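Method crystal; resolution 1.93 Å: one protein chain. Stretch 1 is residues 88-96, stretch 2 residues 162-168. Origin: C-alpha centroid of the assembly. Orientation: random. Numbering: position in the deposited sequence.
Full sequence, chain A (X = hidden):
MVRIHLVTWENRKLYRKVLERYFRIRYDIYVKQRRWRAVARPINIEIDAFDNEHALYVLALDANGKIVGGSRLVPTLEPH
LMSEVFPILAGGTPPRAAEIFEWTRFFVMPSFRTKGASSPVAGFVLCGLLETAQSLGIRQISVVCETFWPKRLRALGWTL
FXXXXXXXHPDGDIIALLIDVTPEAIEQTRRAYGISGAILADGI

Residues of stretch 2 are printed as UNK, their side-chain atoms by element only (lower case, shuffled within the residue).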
# COMPACT_ATOMS: atom_id res chain seq x y z
N ILE A 88 11.58 -14.67 -5.90
CA ILE A 88 12.87 -15.06 -5.27
C ILE A 88 12.96 -14.52 -3.84
O ILE A 88 13.59 -15.20 -3.02
CB ILE A 88 14.11 -14.71 -6.12
CG1 ILE A 88 15.31 -15.45 -5.55
CG2 ILE A 88 14.35 -13.20 -6.22
CD1 ILE A 88 16.44 -15.62 -6.52
N LEU A 89 12.28 -13.42 -3.50
CA LEU A 89 12.34 -12.81 -2.14
C LEU A 89 11.60 -13.68 -1.12
O LEU A 89 11.79 -13.47 0.10
CB LEU A 89 11.71 -11.42 -2.15
CG LEU A 89 12.49 -10.38 -2.96
CD1 LEU A 89 11.71 -9.09 -3.04
CD2 LEU A 89 13.87 -10.10 -2.38
N ALA A 90 10.68 -14.52 -1.57
CA ALA A 90 9.93 -15.37 -0.61
C ALA A 90 10.38 -16.82 -0.80
O ALA A 90 9.58 -17.71 -0.47
CB ALA A 90 8.45 -15.21 -0.82
N GLY A 91 11.57 -17.05 -1.34
CA GLY A 91 12.13 -18.41 -1.51
C GLY A 91 11.52 -19.11 -2.72
O GLY A 91 11.67 -20.35 -2.84
N GLY A 92 10.84 -18.36 -3.58
CA GLY A 92 10.23 -18.82 -4.84
C GLY A 92 8.75 -19.12 -4.63
O GLY A 92 8.01 -19.29 -5.66
N THR A 93 8.30 -19.05 -3.37
CA THR A 93 6.87 -19.32 -3.02
C THR A 93 6.31 -18.25 -2.09
O THR A 93 6.31 -18.42 -0.87
CB THR A 93 6.73 -20.72 -2.41
OG1 THR A 93 7.67 -20.77 -1.24
CG2 THR A 93 7.01 -21.81 -3.43
N PRO A 94 5.84 -17.12 -2.66
CA PRO A 94 5.16 -16.08 -1.91
C PRO A 94 3.89 -16.62 -1.27
O PRO A 94 3.32 -17.60 -1.76
CB PRO A 94 4.79 -14.98 -2.93
CG PRO A 94 5.34 -15.43 -4.27
CD PRO A 94 5.87 -16.84 -4.10
N PRO A 95 3.49 -16.05 -0.12
CA PRO A 95 2.27 -16.45 0.55
C PRO A 95 1.03 -16.04 -0.28
O PRO A 95 0.94 -14.91 -0.73
CB PRO A 95 2.37 -15.77 1.92
CG PRO A 95 3.25 -14.57 1.68
CD PRO A 95 4.24 -15.04 0.64
N ARG A 96 0.14 -17.00 -0.50
CA ARG A 96 -1.05 -16.91 -1.37
C ARG A 96 -2.25 -17.55 -0.65
O ARG A 96 -2.25 -18.76 -0.41
CB ARG A 96 -0.73 -17.54 -2.74
CG ARG A 96 0.54 -16.99 -3.37
CD ARG A 96 0.72 -17.36 -4.83
NE ARG A 96 -0.08 -16.52 -5.69
CZ ARG A 96 0.06 -16.41 -7.01
NH1 ARG A 96 0.99 -17.10 -7.65
NH2 ARG A 96 -0.73 -15.60 -7.71
N UNK A 162 9.92 -11.51 8.13
CA UNK A 162 10.70 -11.49 6.86
C UNK A 162 10.49 -12.83 6.15
O UNK A 162 10.38 -13.85 6.83
o UNK A 162 11.79 -10.58 9.86
c UNK A 162 12.19 -11.26 7.15
c UNK A 162 12.50 -9.85 7.62
c UNK A 162 12.33 -9.58 9.11
o UNK A 162 12.75 -8.38 9.56
N UNK A 163 10.38 -12.85 4.82
CA UNK A 163 10.01 -14.07 4.06
C UNK A 163 11.28 -14.61 3.36
O UNK A 163 11.26 -15.70 2.76
c UNK A 163 6.89 -14.60 4.15
c UNK A 163 6.72 -12.77 2.44
c UNK A 163 8.98 -13.71 2.98
c UNK A 163 7.59 -13.37 3.52
N UNK A 164 12.41 -13.89 3.50
CA UNK A 164 13.62 -14.34 2.83
C UNK A 164 14.91 -13.46 3.15
O UNK A 164 14.79 -12.47 3.91
N UNK A 165 15.83 -13.62 2.19
CA UNK A 165 17.07 -12.78 2.07
C UNK A 165 16.65 -11.44 1.44
O UNK A 165 15.71 -11.48 0.59
o UNK A 165 19.19 -14.63 3.07
c UNK A 165 18.80 -14.68 1.89
n UNK A 165 18.89 -15.77 1.13
c UNK A 165 18.18 -13.46 1.23
N UNK A 166 17.26 -10.34 1.95
CA UNK A 166 17.30 -9.02 1.29
C UNK A 166 17.99 -9.20 -0.06
O UNK A 166 18.92 -10.05 -0.16
c UNK A 166 18.04 -8.03 2.13
N UNK A 167 17.52 -8.47 -1.06
CA UNK A 167 18.13 -8.41 -2.39
C UNK A 167 18.80 -7.05 -2.49
O UNK A 167 18.13 -6.04 -2.56
c UNK A 167 17.09 -8.63 -3.48
c UNK A 167 16.44 -8.54 -5.92
c UNK A 167 18.74 -9.29 -5.26
c UNK A 167 17.57 -8.38 -4.91
N UNK A 168 20.11 -7.05 -2.49
CA UNK A 168 20.90 -5.82 -2.41
C UNK A 168 21.04 -5.33 -3.84
O UNK A 168 21.18 -6.18 -4.73
o UNK A 168 24.32 -6.49 0.04
o UNK A 168 23.00 -7.55 1.47
c UNK A 168 22.00 -6.23 -0.23
c UNK A 168 23.20 -6.79 0.49
c UNK A 168 22.21 -6.04 -1.72
O HOH W 1 13.15 -11.44 1.19

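Position 162 carries three side-chain carbons in a row, the third bearing two oxygens. Its end leads away from stretch 1 and touches nothing there. The residue is Glu 162.

Position 163 has four side-chain carbons and no other element. The chain forks at its second carbon. CB lies 4.1 Å from CB of Ala 90, and one branch tip packs on the ring of Pro 95. A gamma fork made of carbon alone identifies Leu 163. Its CA-to-CB bond points toward stretch 1, and its rotamer is m, t. The branch atom CD1 is 3.8 Å from Pro 95 CD.

Position 164 has no side-chain atoms. Its CA sits 3.4 Å from Leu 89 O. This is Gly 164. The absence matters here: an ideal CB would point toward stretch 1 and lie 2.2 Å from Leu 89 O, a clash.

Position 165 has two side-chain carbons, the second carrying one oxygen and one nitrogen. This short amide is Asn 165. Its side chain comes no nearer to stretch 1 than Asn 165 CB to Ile 88 O, 6.5 Å. Its backbone does the work, with Asn 165 O 3.8 Å from Leu 89 CD2.

Position 166 has a single side-chain carbon, pointing away from stretch 1. It is Ala 166 and makes no contact.

Position 167 again has four carbons forked at the second. CB points toward stretch 1 and lies 3.7 Å from Leu 89 CD2. It is Leu 167.

Position 168 has three carbons in a row, the third carrying two oxygens. It is Glu 168, out of reach of stretch 1.

The contact is small, burying 298 Å² over both sides, and no direct hydrogen bond crosses it. Apolar packing supplies two patches: Leu 163 against Ala 90 and Pro 95, and Leu 167 against Leu 89. Leu 89 O receives a CA-H...O contact from Gly 164 CA, with an angle of 140° at the hydrogen. Gly 164 N is 3.5 Å from Leu 89 O, but the angle is too poor for a hydrogen bond. Water 1 provides the polar link instead. The water O donates to Leu 89 O at 2.7 Å and to Asn 165 O at 2.6 Å, joining two carbonyls that could not bond to each other. Within stretch 1, Gly 91 N donates to Ile 88 O at 3.2 Å, and a type I' turn runs from Ala 90, itself packed on Leu 163, to Thr 93.

Stretch 2, residues 162-168: ELGNALE
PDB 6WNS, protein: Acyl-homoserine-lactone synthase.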